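Side-chain contacts in uncharacterized protein (Bdellovibrio bacteriovorus, PDB 3TM8), which is an unconventional member of the HD-GYP class of cyclic-di-GMP phosphodiesterases that binds two iron ions and may act on such a substrate: residues I37-Y42 with R86-K91; T95-T100 with A140-N145; I111-Q116 with I167-V172; A120-E125 with V130-Y135. All blocks are in the same frame, centred on the assembly; numbering follows the deposited sequence.

Contact 1. Residues I37-Y42 with R86-K91; sequences IDFNAY and RTYLQK
Ile-37 and Tyr-88 bring the two backbones nearest, with their CA atoms 6.9 Å apart. Residues 37-40 are loop and lead into the strand 41-45. Residues 86-91 are a piece of the helix 82-97. No backbone hydrogen bond joins the two, and the contact is made by side chains alone.

Tyr-88 supplies the whole helix side of it. The CG of Tyr-88 stands anti to the backbone N (chi1 163°), which carries the ring out toward the loop. Phe-39 meets this ring in a T-shaped stack. The edge of Phe-39, led by CZ, points at one face of Tyr-88, and the planes stand at 83° with centroids 5.5 Å apart. At the base of the ring, Phe-39 CE2 lies 3.8 Å from Tyr-88 CB. Ile-37 approaches the outer part of the same tyrosine, and its CG2 comes to 3.6 Å from Tyr-88 CE1. Ile-37 CB also sits over a face of the Phe-39 ring, toward its rim.

Leu-31 touches the side chains of both aromatic residues, and Tyr-88 OH is hydrogen-bonded to Arg-32 N. The three side chains are buried and meet through carbon alone. The result is a small apolar core, with the tyrosine hydroxyl satisfied beyond it.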
# COMPACT_ATOMS: atom_id res chain seq x y z
N ILE A 37 13.83 19.98 -3.37
CA ILE A 37 12.54 20.64 -3.47
C ILE A 37 12.73 22.13 -3.70
O ILE A 37 13.63 22.73 -3.12
CB ILE A 37 11.65 20.37 -2.23
CG1 ILE A 37 12.26 20.97 -0.96
CG2 ILE A 37 11.41 18.87 -2.05
CD1 ILE A 37 11.38 20.75 0.29
N ASP A 38 11.91 22.72 -4.55
CA ASP A 38 11.95 24.17 -4.80
C ASP A 38 10.69 24.80 -4.21
O ASP A 38 10.06 25.66 -4.83
CB ASP A 38 12.04 24.46 -6.30
CG ASP A 38 12.12 25.95 -6.62
OD1 ASP A 38 12.74 26.70 -5.85
OD2 ASP A 38 11.54 26.37 -7.65
N PHE A 39 10.33 24.35 -3.01
CA PHE A 39 9.20 24.88 -2.25
C PHE A 39 9.43 24.57 -0.77
O PHE A 39 10.14 23.62 -0.43
CB PHE A 39 7.89 24.23 -2.70
CG PHE A 39 7.95 22.72 -2.77
CD1 PHE A 39 7.62 21.94 -1.67
CD2 PHE A 39 8.33 22.10 -3.94
CE1 PHE A 39 7.69 20.55 -1.75
CE2 PHE A 39 8.40 20.72 -4.02
CZ PHE A 39 8.08 19.94 -2.93
N ASN A 40 8.88 25.40 0.12
CA ASN A 40 8.80 25.04 1.53
C ASN A 40 7.69 24.02 1.77
O ASN A 40 6.73 23.96 1.02
CB ASN A 40 8.44 26.26 2.38
CG ASN A 40 9.57 27.24 2.55
OD1 ASN A 40 10.75 26.95 2.28
ND2 ASN A 40 9.22 28.43 3.05
N ALA A 41 7.79 23.27 2.87
CA ALA A 41 6.67 22.43 3.32
C ALA A 41 6.47 22.60 4.82
O ALA A 41 7.44 22.72 5.58
CB ALA A 41 6.88 20.97 2.94
N TYR A 42 5.21 22.61 5.21
CA TYR A 42 4.79 22.96 6.55
C TYR A 42 4.05 21.79 7.20
O TYR A 42 3.34 21.04 6.53
CB TYR A 42 3.85 24.17 6.50
CG TYR A 42 4.49 25.39 5.88
CD1 TYR A 42 4.98 26.42 6.68
CD2 TYR A 42 4.63 25.51 4.50
CE1 TYR A 42 5.58 27.54 6.12
CE2 TYR A 42 5.24 26.62 3.93
CZ TYR A 42 5.70 27.63 4.74
OH TYR A 42 6.29 28.72 4.16
N ARG A 86 4.15 20.49 -8.28
CA ARG A 86 3.64 19.62 -9.33
C ARG A 86 4.76 19.16 -10.26
O ARG A 86 4.80 18.00 -10.69
CB ARG A 86 2.53 20.31 -10.13
CG ARG A 86 1.21 20.48 -9.37
CD ARG A 86 0.08 20.90 -10.32
NE ARG A 86 0.40 22.14 -11.03
CZ ARG A 86 -0.12 23.33 -10.74
NH1 ARG A 86 -1.01 23.45 -9.76
NH2 ARG A 86 0.23 24.39 -11.44
N THR A 87 5.67 20.08 -10.59
CA THR A 87 6.78 19.72 -11.48
C THR A 87 7.77 18.81 -10.77
O THR A 87 8.31 17.89 -11.38
CB THR A 87 7.50 20.96 -12.07
OG1 THR A 87 8.01 21.78 -11.01
CG2 THR A 87 6.54 21.77 -12.93
N TYR A 88 7.98 19.04 -9.48
CA TYR A 88 8.82 18.16 -8.67
C TYR A 88 8.30 16.73 -8.71
O TYR A 88 9.04 15.78 -8.94
CB TYR A 88 8.86 18.68 -7.23
CG TYR A 88 9.34 17.68 -6.20
CD1 TYR A 88 10.69 17.58 -5.87
CD2 TYR A 88 8.43 16.85 -5.55
CE1 TYR A 88 11.12 16.66 -4.92
CE2 TYR A 88 8.86 15.94 -4.61
CZ TYR A 88 10.19 15.84 -4.30
OH TYR A 88 10.58 14.91 -3.35
N LEU A 89 7.00 16.58 -8.49
CA LEU A 89 6.40 15.26 -8.43
C LEU A 89 6.46 14.54 -9.77
O LEU A 89 6.83 13.37 -9.85
CB LEU A 89 4.96 15.37 -7.95
CG LEU A 89 4.22 14.03 -7.81
CD1 LEU A 89 5.03 13.04 -6.96
CD2 LEU A 89 2.84 14.25 -7.21
N GLN A 90 6.12 15.26 -10.83
CA GLN A 90 6.10 14.63 -12.14
C GLN A 90 7.51 14.21 -12.55
O GLN A 90 7.71 13.12 -13.10
CB GLN A 90 5.48 15.56 -13.17
CG GLN A 90 5.24 14.90 -14.52
CD GLN A 90 4.30 13.69 -14.48
OE1 GLN A 90 3.44 13.56 -13.60
NE2 GLN A 90 4.46 12.79 -15.45
N LYS A 91 8.49 15.06 -12.27
CA LYS A 91 9.88 14.70 -12.55
C LYS A 91 10.34 13.48 -11.73
O LYS A 91 11.02 12.60 -12.25
CB LYS A 91 10.80 15.89 -12.30
CG LYS A 91 12.27 15.61 -12.43
CD LYS A 91 13.05 16.91 -12.27
CE LYS A 91 14.55 16.68 -12.14
NZ LYS A 91 15.24 17.97 -11.82

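Contact 2. Residues T95-T100 with A140-N145; sequences TAYDDT and AGKYVN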
# COMPACT_ATOMS: atom_id res chain seq x y z
N THR A 95 11.38 10.08 -13.71
CA THR A 95 12.74 9.60 -13.54
C THR A 95 12.77 8.22 -12.87
O THR A 95 13.52 7.35 -13.29
CB THR A 95 13.63 10.63 -12.79
OG1 THR A 95 13.14 10.83 -11.46
CG2 THR A 95 13.62 11.95 -13.51
N ALA A 96 11.94 8.02 -11.84
CA ALA A 96 11.94 6.75 -11.11
C ALA A 96 11.51 5.54 -11.95
O ALA A 96 12.10 4.47 -11.84
CB ALA A 96 11.06 6.86 -9.88
N TYR A 97 10.47 5.69 -12.75
CA TYR A 97 10.01 4.57 -13.58
C TYR A 97 10.94 4.27 -14.76
O TYR A 97 10.89 3.19 -15.33
CB TYR A 97 8.60 4.82 -14.09
CG TYR A 97 7.50 4.61 -13.06
CD1 TYR A 97 7.21 3.35 -12.56
CD2 TYR A 97 6.72 5.68 -12.64
CE1 TYR A 97 6.19 3.16 -11.63
CE2 TYR A 97 5.70 5.51 -11.72
CZ TYR A 97 5.44 4.24 -11.22
OH TYR A 97 4.43 4.04 -10.30
N ASP A 98 11.78 5.23 -15.13
CA ASP A 98 12.72 5.09 -16.25
C ASP A 98 13.79 4.04 -15.95
O ASP A 98 14.62 4.22 -15.06
CB ASP A 98 13.36 6.45 -16.51
CG ASP A 98 14.24 6.48 -17.75
OD1 ASP A 98 14.51 5.42 -18.34
OD2 ASP A 98 14.68 7.58 -18.11
N ASP A 99 13.79 2.94 -16.69
CA ASP A 99 14.75 1.86 -16.47
C ASP A 99 16.14 2.12 -17.08
O ASP A 99 17.04 1.29 -16.93
CB ASP A 99 14.21 0.53 -17.01
CG ASP A 99 13.08 -0.05 -16.16
OD1 ASP A 99 13.13 0.05 -14.92
OD2 ASP A 99 12.15 -0.63 -16.76
N THR A 100 16.31 3.25 -17.76
CA THR A 100 17.56 3.51 -18.48
C THR A 100 18.56 4.40 -17.73
O THR A 100 19.64 4.67 -18.24
CB THR A 100 17.30 4.20 -19.84
OG1 THR A 100 16.89 5.56 -19.62
CG2 THR A 100 16.24 3.45 -20.65
N ALA A 140 -0.78 1.19 -11.33
CA ALA A 140 -0.61 -0.18 -10.83
C ALA A 140 0.03 -1.05 -11.91
O ALA A 140 0.86 -1.91 -11.60
CB ALA A 140 -1.94 -0.77 -10.41
N GLY A 141 -0.35 -0.83 -13.17
CA GLY A 141 0.29 -1.50 -14.29
C GLY A 141 1.76 -1.13 -14.39
O GLY A 141 2.61 -1.98 -14.62
N LYS A 142 2.07 0.15 -14.21
CA LYS A 142 3.46 0.59 -14.24
C LYS A 142 4.24 -0.06 -13.11
O LYS A 142 5.41 -0.41 -13.26
CB LYS A 142 3.56 2.12 -14.15
CG LYS A 142 2.95 2.83 -15.35
CD LYS A 142 2.92 4.34 -15.15
CE LYS A 142 4.31 4.92 -14.96
NZ LYS A 142 5.12 4.92 -16.21
N TYR A 143 3.59 -0.23 -11.96
CA TYR A 143 4.21 -0.85 -10.80
C TYR A 143 4.53 -2.33 -11.06
O TYR A 143 5.63 -2.80 -10.75
CB TYR A 143 3.32 -0.69 -9.56
CG TYR A 143 4.03 -1.05 -8.29
CD1 TYR A 143 5.23 -0.44 -7.94
CD2 TYR A 143 3.51 -2.00 -7.42
CE1 TYR A 143 5.89 -0.77 -6.79
CE2 TYR A 143 4.17 -2.33 -6.25
CZ TYR A 143 5.36 -1.71 -5.95
OH TYR A 143 6.06 -2.02 -4.81
N VAL A 144 3.58 -3.06 -11.63
CA VAL A 144 3.85 -4.45 -12.01
C VAL A 144 5.11 -4.49 -12.88
O VAL A 144 6.01 -5.31 -12.66
CB VAL A 144 2.67 -5.11 -12.76
CG1 VAL A 144 3.09 -6.48 -13.33
CG2 VAL A 144 1.46 -5.25 -11.85
N ASN A 145 5.18 -3.61 -13.87
CA ASN A 145 6.32 -3.61 -14.77
C ASN A 145 7.62 -3.29 -14.05
O ASN A 145 8.66 -3.89 -14.34
CB ASN A 145 6.10 -2.68 -15.96
CG ASN A 145 7.25 -2.73 -16.93
OD1 ASN A 145 7.57 -3.79 -17.47
ND2 ASN A 145 7.89 -1.59 -17.16
O HOH W 1 10.45 -1.40 -15.12
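Lys-142 lies over the ring of Tyr-97 in a cation-pi contact that joins two helices. Thr-95 and Ala-96 lie on the helix 82-97. Residues 140-145 lie within the helix 130-149. An Asx turn follows Tyr-97, in which Asp-98 OD1 accepts from the backbone N of Thr-100 and also from its OG1.

Along the second segment, Lys-142 comes first. Its CB lies 3.8 Å from Tyr-97 CE1. The chain then bends at chi3 (60°) and chi4 (72°), which folds its end back over one face of the ring. There Lys-142 CE makes a CH-pi contact, 3.6 Å from the centroid of the Tyr-97 ring. Lys-142 NZ lies over the same face, 4.3 Å from that centroid and 27° off the ring normal. The charge can thus probably interact with the ring electrons. The phenol end is held separately, since Tyr-97 OH is hydrogen-bonded to Gln-116.

Next comes Tyr-143, whose backbone N is 4.3 Å from Tyr-97 CE1. Its ring turns into the protein, and its hydroxyl bonds to Thr-176.

Asn-145 ends the contact at the surface. Asp-99 OD1 forms a salt bridge with Arg-108 and a hydrogen bond with Asn-150, while the other oxygen turns to water. This water donates to Asp-99 OD2 at a short 2.5 Å and to Asn-145 O at 3.2 Å.

Contact 3. Residues I111-Q116 with I167-V172; sequences IIQGSQ and ISHHGV. With FE (Fe (III) ion), chain D.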
# COMPACT_ATOMS: atom_id res chain seq x y z
N ILE A 111 10.78 6.47 -4.36
CA ILE A 111 9.85 7.32 -5.08
C ILE A 111 8.60 6.55 -5.49
O ILE A 111 7.48 7.01 -5.29
CB ILE A 111 10.52 7.96 -6.32
CG1 ILE A 111 11.61 8.94 -5.88
CG2 ILE A 111 9.47 8.64 -7.19
CD1 ILE A 111 12.56 9.33 -6.99
N ILE A 112 8.79 5.38 -6.08
CA ILE A 112 7.65 4.64 -6.63
C ILE A 112 6.72 4.11 -5.52
O ILE A 112 5.50 4.21 -5.63
CB ILE A 112 8.12 3.53 -7.57
CG1 ILE A 112 8.73 4.16 -8.82
CG2 ILE A 112 6.96 2.61 -7.93
CD1 ILE A 112 9.56 3.21 -9.63
N GLN A 113 7.30 3.58 -4.44
CA GLN A 113 6.48 3.14 -3.31
C GLN A 113 5.60 4.28 -2.81
O GLN A 113 4.41 4.10 -2.55
CB GLN A 113 7.38 2.61 -2.18
CG GLN A 113 6.65 1.92 -1.01
CD GLN A 113 6.02 2.88 -0.03
OE1 GLN A 113 6.42 4.04 0.09
NE2 GLN A 113 5.05 2.38 0.71
N GLY A 114 6.19 5.47 -2.70
CA GLY A 114 5.45 6.60 -2.18
C GLY A 114 4.39 7.11 -3.14
O GLY A 114 3.32 7.60 -2.74
N SER A 115 4.69 7.01 -4.43
CA SER A 115 3.73 7.40 -5.45
C SER A 115 2.52 6.44 -5.46
O SER A 115 1.38 6.89 -5.54
CB SER A 115 4.40 7.43 -6.83
OG SER A 115 3.48 7.83 -7.82
N GLN A 116 2.78 5.14 -5.37
CA GLN A 116 1.69 4.17 -5.26
C GLN A 116 0.82 4.47 -4.04
O GLN A 116 -0.41 4.44 -4.11
CB GLN A 116 2.22 2.74 -5.16
CG GLN A 116 2.96 2.25 -6.40
CD GLN A 116 2.07 2.08 -7.61
OE1 GLN A 116 0.98 1.50 -7.53
NE2 GLN A 116 2.51 2.60 -8.75
N ILE A 167 -2.62 2.22 6.35
CA ILE A 167 -3.27 1.27 5.45
C ILE A 167 -2.86 1.47 3.99
O ILE A 167 -2.89 0.53 3.20
CB ILE A 167 -4.81 1.27 5.59
CG1 ILE A 167 -5.41 2.63 5.26
CG2 ILE A 167 -5.22 0.80 6.99
CD1 ILE A 167 -6.92 2.64 5.28
N SER A 168 -2.46 2.69 3.62
CA SER A 168 -2.01 2.91 2.26
C SER A 168 -0.62 2.32 2.04
O SER A 168 -0.37 1.67 1.03
CB SER A 168 -2.07 4.39 1.89
OG SER A 168 -1.34 5.14 2.82
N HIS A 169 0.29 2.52 2.99
CA HIS A 169 1.61 1.89 2.88
C HIS A 169 1.44 0.35 2.88
O HIS A 169 2.04 -0.36 2.06
CB HIS A 169 2.51 2.38 4.01
CG HIS A 169 3.92 1.89 3.95
ND1 HIS A 169 4.99 2.72 4.20
CD2 HIS A 169 4.44 0.66 3.74
CE1 HIS A 169 6.11 2.03 4.12
NE2 HIS A 169 5.81 0.78 3.83
N HIS A 170 0.60 -0.14 3.78
CA HIS A 170 0.31 -1.57 3.88
C HIS A 170 -0.28 -2.11 2.56
O HIS A 170 0.07 -3.20 2.11
CB HIS A 170 -0.60 -1.78 5.09
CG HIS A 170 -1.34 -3.08 5.14
ND1 HIS A 170 -0.73 -4.30 5.38
CD2 HIS A 170 -2.67 -3.34 5.05
CE1 HIS A 170 -1.65 -5.25 5.42
NE2 HIS A 170 -2.84 -4.69 5.22
N GLY A 171 -1.12 -1.32 1.90
CA GLY A 171 -1.64 -1.71 0.60
C GLY A 171 -0.52 -1.86 -0.43
O GLY A 171 -0.50 -2.82 -1.21
N VAL A 172 0.43 -0.93 -0.43
CA VAL A 172 1.54 -1.07 -1.37
C VAL A 172 2.35 -2.35 -1.07
O VAL A 172 2.70 -3.11 -1.97
CB VAL A 172 2.47 0.16 -1.37
CG1 VAL A 172 3.58 -0.03 -2.40
CG2 VAL A 172 1.68 1.45 -1.67
FE FE D . -4.76 -5.61 5.22
O HOH W 2 5.22 -0.57 0.63
O HOH W 3 -6.38 -6.72 5.08
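The helix 167-185 of the HD domain carries His-170, a ligand of the first iron site. Gln-113, Gln-116, His-169 and Val-172 join that helix to the helix 105-125. The axes of the two short segments approach to 9.4 Å, at 121° between their directions.

His-169 and Val-172 form the contact side of the 167-172 segment. Gln-113 reaches across to His-169 with its amide nitrogen. The chain bends at chi2 (-78°), and this helps to set NE2 over the centre of the imidazole. Gln-113 NE2 is 3.5 Å from His-169 CG and almost as close to the other ring atoms. The amide and ring planes are 46° apart, so this is not a flat stack. No hydrogen bond joins the two groups. Each polar end is held elsewhere: Gln-113 OE1 by Arg-32, and His-169 NE2 by the carbonyl of Ile-160. A water accepts from Gln-113 NE2 at 3.0 Å and donates a weak bond to His-169 O.

Val-172 fills the apolar part. Its CG1 lies 3.9 Å from Gln-113 CG. Its CG2 packs 3.8 Å from Gln-116 CB. The amide of Gln-116 leads away, and its NE2 bonds to the carbonyl of Ala-139, with Tyr-97 as second partner.

His-170 points to the other side of its helix. Asp-288 bonds to its ND1 and so helps set the ring's rotation. Asn-285 shares the iron with it, as do His-203 and Asp-204, the adjacent His-Asp pair of the HD motif. His-170 NE2 binds the iron at 2.1 Å, and a water binds the same iron at 2.0 Å.

Contact 4. Residues A120-E125 with V130-Y135; sequences AEEVFE and VESYNY
Ser-132, Val-123 and Glu-122 carry this contact, in that order of buried surface. Ser-132 and Glu-122 are joined by the one hydrogen bond between the two segments. Ser-132 OG donates to Glu-122 OE2 at 2.7 Å and meets its anti lone pair, away from the other carboxylate oxygen. Two torsions explain the reach. Chi1 of 165° swings Glu-122 CG away from its own N, and chi2 of 71° turns the carboxylate round to the serine. The bend also lays the aliphatic part of the glutamate against its partner, with Glu-122 CG 3.6 Å from Ser-132 CB. The other oxygen, OE1, makes a salt bridge with Arg-27. The carboxylate is therefore held at both oxygens, which probably keeps it in its charged form.

Val-123 packs its methyl CG2 against the facing backbone, 3.7 Å from Ser-132 O and 4.0 Å from Tyr-133 CA. The backbones are close here, and the CA atoms of Val-123 and Tyr-133 are 5.9 Å apart. The Tyr-133 ring extends past this point to His-245 and Phe-246, and its hydroxyl bonds to Asp-247.

The axes of the two short segments come within 9.0 Å, at 152° between their directions. Only four residues lie between the segments. The arrangement is that of a helical hairpin, two consecutive antiparallel helices packed beside a tight connection.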
# COMPACT_ATOMS: atom_id res chain seq x y z
N ALA A 120 -3.23 5.56 -3.98
CA ALA A 120 -4.23 4.85 -3.19
C ALA A 120 -4.99 5.81 -2.28
O ALA A 120 -6.21 5.76 -2.18
CB ALA A 120 -3.58 3.78 -2.36
N GLU A 121 -4.25 6.70 -1.62
CA GLU A 121 -4.87 7.68 -0.73
C GLU A 121 -5.83 8.56 -1.50
O GLU A 121 -6.91 8.90 -1.01
CB GLU A 121 -3.79 8.53 -0.05
CG GLU A 121 -2.89 7.75 0.92
CD GLU A 121 -1.88 8.65 1.62
OE1 GLU A 121 -0.73 8.75 1.14
OE2 GLU A 121 -2.25 9.25 2.65
N GLU A 122 -5.45 8.95 -2.71
CA GLU A 122 -6.31 9.80 -3.53
C GLU A 122 -7.65 9.09 -3.81
O GLU A 122 -8.71 9.70 -3.75
CB GLU A 122 -5.58 10.21 -4.81
CG GLU A 122 -6.46 10.78 -5.89
CD GLU A 122 -6.99 12.15 -5.58
OE1 GLU A 122 -6.47 12.82 -4.67
OE2 GLU A 122 -7.94 12.56 -6.28
N VAL A 123 -7.60 7.79 -4.11
CA VAL A 123 -8.83 7.04 -4.30
C VAL A 123 -9.64 6.93 -2.98
O VAL A 123 -10.86 7.14 -2.97
CB VAL A 123 -8.53 5.64 -4.89
CG1 VAL A 123 -9.80 4.79 -4.93
CG2 VAL A 123 -7.91 5.77 -6.29
N PHE A 124 -8.97 6.64 -1.87
CA PHE A 124 -9.68 6.54 -0.59
C PHE A 124 -10.40 7.86 -0.26
O PHE A 124 -11.50 7.85 0.30
CB PHE A 124 -8.71 6.24 0.56
CG PHE A 124 -8.11 4.85 0.54
CD1 PHE A 124 -8.56 3.86 -0.33
CD2 PHE A 124 -7.08 4.55 1.42
CE1 PHE A 124 -7.99 2.59 -0.29
CE2 PHE A 124 -6.51 3.29 1.45
CZ PHE A 124 -6.96 2.31 0.59
N GLU A 125 -9.78 8.99 -0.58
CA GLU A 125 -10.33 10.29 -0.23
C GLU A 125 -11.40 10.73 -1.23
O GLU A 125 -12.29 11.51 -0.90
CB GLU A 125 -9.21 11.35 -0.15
CG GLU A 125 -8.26 11.14 1.01
CD GLU A 125 -7.01 12.01 0.90
OE1 GLU A 125 -7.09 13.11 0.33
OE2 GLU A 125 -5.94 11.57 1.37
N VAL A 130 -13.54 9.28 -11.12
CA VAL A 130 -13.18 8.30 -12.14
C VAL A 130 -11.72 8.45 -12.58
O VAL A 130 -10.98 7.47 -12.71
CB VAL A 130 -14.13 8.39 -13.35
CG1 VAL A 130 -13.70 7.45 -14.46
CG2 VAL A 130 -15.56 8.09 -12.91
N GLU A 131 -11.30 9.69 -12.81
CA GLU A 131 -9.94 9.96 -13.24
C GLU A 131 -8.91 9.47 -12.22
O GLU A 131 -7.88 8.92 -12.58
CB GLU A 131 -9.75 11.46 -13.50
CG GLU A 131 -8.31 11.86 -13.82
CD GLU A 131 -8.19 13.31 -14.26
OE1 GLU A 131 -9.01 14.16 -13.83
OE2 GLU A 131 -7.28 13.61 -15.06
N SER A 132 -9.19 9.69 -10.93
CA SER A 132 -8.25 9.28 -9.90
C SER A 132 -8.14 7.76 -9.82
O SER A 132 -7.05 7.20 -9.59
CB SER A 132 -8.66 9.84 -8.54
OG SER A 132 -8.56 11.25 -8.53
N TYR A 133 -9.27 7.08 -9.98
CA TYR A 133 -9.26 5.63 -10.02
C TYR A 133 -8.46 5.14 -11.22
O TYR A 133 -7.59 4.27 -11.10
CB TYR A 133 -10.69 5.07 -10.06
CG TYR A 133 -10.75 3.56 -10.18
CD1 TYR A 133 -10.78 2.76 -9.05
CD2 TYR A 133 -10.76 2.94 -11.43
CE1 TYR A 133 -10.83 1.38 -9.16
CE2 TYR A 133 -10.81 1.55 -11.54
CZ TYR A 133 -10.85 0.78 -10.40
OH TYR A 133 -10.90 -0.59 -10.49
N ASN A 134 -8.72 5.73 -12.38
CA ASN A 134 -8.04 5.27 -13.59
C ASN A 134 -6.54 5.58 -13.54
O ASN A 134 -5.73 4.80 -14.05
CB ASN A 134 -8.67 5.87 -14.84
CG ASN A 134 -10.03 5.28 -15.14
OD1 ASN A 134 -10.36 4.20 -14.67
ND2 ASN A 134 -10.82 5.99 -15.94
N TYR A 135 -6.17 6.70 -12.93
CA TYR A 135 -4.76 7.00 -12.74
C TYR A 135 -4.10 5.94 -11.85
O TYR A 135 -3.02 5.44 -12.16
CB TYR A 135 -4.60 8.39 -12.12
CG TYR A 135 -3.17 8.85 -12.05
CD1 TYR A 135 -2.60 9.56 -13.11
CD2 TYR A 135 -2.37 8.57 -10.95
CE1 TYR A 135 -1.28 9.98 -13.07
CE2 TYR A 135 -1.05 8.97 -10.90
CZ TYR A 135 -0.51 9.68 -11.96
OH TYR A 135 0.80 10.09 -11.91

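Contacts 2, 3 and 4 form a connected helical body, while contact 1 touches none of them and lies away from the iron sites. Helix 82-97 serves contacts 1 and 2, whose centres are 20 Å apart. Contacts 2 and 3 cross along the chain and touch, with Ala-96 O 3.6 Å from Ile-112 CD1 and Tyr-143 CD1 3.5 Å from Ile-112 CG2. Contact 4 is nested inside the loops closed by contacts 2 and 3. It shares helix 105-125 with contact 3 and touches it at Ser-168 OG, 3.6 Å from Glu-121 CG. Contact 3 alone holds an iron ligand. The side chains of Tyr-143 and Val-123 lie about 12 and 11 Å from that of His-203.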